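Local structure of long form salivary protein D7L1 (6V4C) at residues 242-246 against 247-251. The protein modulates mosquito blood feeding by binding adenine nucleotides, ATP and ADP most tightly, and inhibits platelet aggregation and hemostasis in the host. Numbering follows the deposited sequence.
Sequences CIYDG and LGEQL. With ZN (zinc ion), chain L.
A helix-to-helix turn at Gly248, where helix 235-247 gives way to helix 249-263 in the second odorant-binding-like domain of this D7 protein, brings Tyr244 alongside Glu249 next to a zinc ion. The first helix closes with two backbone bonds: Leu247 N reaches Ile243 O at 3.0 Å, nearly straight, whereas the bond from Gly248 N to Tyr244 O (2.8 Å) is bent to 130° as the chain turns away. Gly248 makes this turn with a positive phi; at its backbone angles a CB would press on the preceding carbonyl oxygen, so glycine suits the place, which is also the N-cap of the next helix. Ile243 CG2 packs 3.8 Å from Leu247 CD1, the two side chains pointing the same way, and the buried Ile243 also meets Ile205 and Trp193. Glu249 CA lies over one face of the Tyr244 ring, and Glu249 CG comes 3.3 Å from Tyr244 OH, with ring and carboxylate planes 54° apart. Glu249 stretches out from its backbone, CG trans to N (chi1 174°), which carries its carboxylate to the metal. Tyr244 OH is hydrogen-bonded to the backbone O of His172, whose ND1 is the other protein ligand of the zinc; Glu249 OE2 binds zinc at 2.0 Å.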
loop_
_atom_site.group_PDB
_atom_site.type_symbol
_atom_site.label_atom_id
_atom_site.label_comp_id
_atom_site.label_asym_id
_atom_site.label_seq_id
_atom_site.Cartn_x
_atom_site.Cartn_y
_atom_site.Cartn_z
ATOM N N CYS A 242 -5.278 -16.517 -14.027
ATOM C CA CYS A 242 -4.730 -17.749 -13.473
ATOM C C CYS A 242 -5.074 -17.893 -11.993
ATOM O O CYS A 242 -5.448 -18.979 -11.537
ATOM C CB CYS A 242 -3.217 -17.795 -13.711
ATOM S SG CYS A 242 -2.747 -18.222 -15.432
ATOM N N ILE A 243 -4.967 -16.802 -11.229
ATOM C CA ILE A 243 -5.359 -16.827 -9.820
ATOM C C ILE A 243 -6.864 -17.032 -9.688
ATOM O O ILE A 243 -7.332 -17.796 -8.835
ATOM C CB ILE A 243 -4.904 -15.529 -9.129
ATOM C CG1 ILE A 243 -3.391 -15.348 -9.270
ATOM C CG2 ILE A 243 -5.334 -15.521 -7.667
ATOM C CD1 ILE A 243 -2.936 -13.918 -9.091
ATOM N N TYR A 244 -7.639 -16.339 -10.525
ATOM C CA TYR A 244 -9.091 -16.496 -10.551
ATOM C C TYR A 244 -9.486 -17.957 -10.742
ATOM O O TYR A 244 -10.328 -18.489 -10.009
ATOM C CB TYR A 244 -9.633 -15.635 -11.696
ATOM C CG TYR A 244 -11.135 -15.478 -11.789
ATOM C CD1 TYR A 244 -11.930 -16.479 -12.334
ATOM C CD2 TYR A 244 -11.752 -14.299 -11.387
ATOM C CE1 TYR A 244 -13.299 -16.325 -12.443
ATOM C CE2 TYR A 244 -13.119 -14.135 -11.493
ATOM C CZ TYR A 244 -13.889 -15.151 -12.021
ATOM O OH TYR A 244 -15.250 -14.988 -12.130
ATOM N N ASP A 245 -8.882 -18.624 -11.727
ATOM C CA ASP A 245 -9.241 -20.010 -12.014
ATOM C C ASP A 245 -8.777 -20.948 -10.906
ATOM O O ASP A 245 -9.476 -21.911 -10.570
ATOM C CB ASP A 245 -8.658 -20.439 -13.360
ATOM C CG ASP A 245 -9.281 -19.701 -14.526
ATOM O OD1 ASP A 245 -10.430 -19.226 -14.388
ATOM O OD2 ASP A 245 -8.623 -19.596 -15.581
ATOM N N GLY A 246 -7.604 -20.684 -10.328
ATOM C CA GLY A 246 -7.101 -21.550 -9.273
ATOM C C GLY A 246 -7.947 -21.497 -8.017
ATOM O O GLY A 246 -8.281 -22.532 -7.432
ATOM N N LEU A 247 -8.311 -20.289 -7.582
ATOM C CA LEU A 247 -9.121 -20.141 -6.382
ATOM C C LEU A 247 -10.605 -20.353 -6.643
ATOM O O LEU A 247 -11.336 -20.718 -5.718
ATOM C CB LEU A 247 -8.908 -18.752 -5.770
ATOM C CG LEU A 247 -7.504 -18.413 -5.265
ATOM C CD1 LEU A 247 -7.418 -16.948 -4.876
ATOM C CD2 LEU A 247 -7.119 -19.297 -4.087
ATOM N N GLY A 248 -11.066 -20.145 -7.872
ATOM C CA GLY A 248 -12.487 -20.142 -8.156
ATOM C C GLY A 248 -13.115 -18.784 -7.920
ATOM O O GLY A 248 -12.598 -17.995 -7.126
ATOM N N GLU A 249 -14.231 -18.502 -8.598
ATOM C CA GLU A 249 -14.815 -17.165 -8.538
ATOM C C GLU A 249 -15.209 -16.783 -7.115
ATOM O O GLU A 249 -14.955 -15.658 -6.678
ATOM C CB GLU A 249 -16.026 -17.067 -9.466
ATOM C CG GLU A 249 -16.777 -15.742 -9.353
ATOM C CD GLU A 249 -18.041 -15.715 -10.178
ATOM O OE1 GLU A 249 -18.807 -16.699 -10.121
ATOM O OE2 GLU A 249 -18.262 -14.716 -10.892
ATOM N N GLN A 250 -15.830 -17.708 -6.382
ATOM C CA GLN A 250 -16.382 -17.368 -5.073
ATOM C C GLN A 250 -15.293 -16.890 -4.117
ATOM O O GLN A 250 -15.409 -15.822 -3.504
ATOM C CB GLN A 250 -17.132 -18.570 -4.499
ATOM C CG GLN A 250 -18.582 -18.280 -4.151
ATOM C CD GLN A 250 -19.387 -17.757 -5.334
ATOM O OE1 GLN A 250 -20.200 -16.844 -5.184
ATOM N NE2 GLN A 250 -19.169 -18.336 -6.512
ATOM N N LEU A 251 -14.214 -17.664 -3.989
ATOM C CA LEU A 251 -13.139 -17.261 -3.090
ATOM C C LEU A 251 -12.405 -16.037 -3.623
ATOM O O LEU A 251 -12.064 -15.128 -2.853
ATOM C CB LEU A 251 -12.171 -18.421 -2.873
ATOM C CG LEU A 251 -10.980 -18.123 -1.969
ATOM C CD1 LEU A 251 -11.456 -17.621 -0.614
ATOM C CD2 LEU A 251 -10.119 -19.365 -1.813
HETATM ZN ZN ZN L . -20.189 -14.857 -11.465
#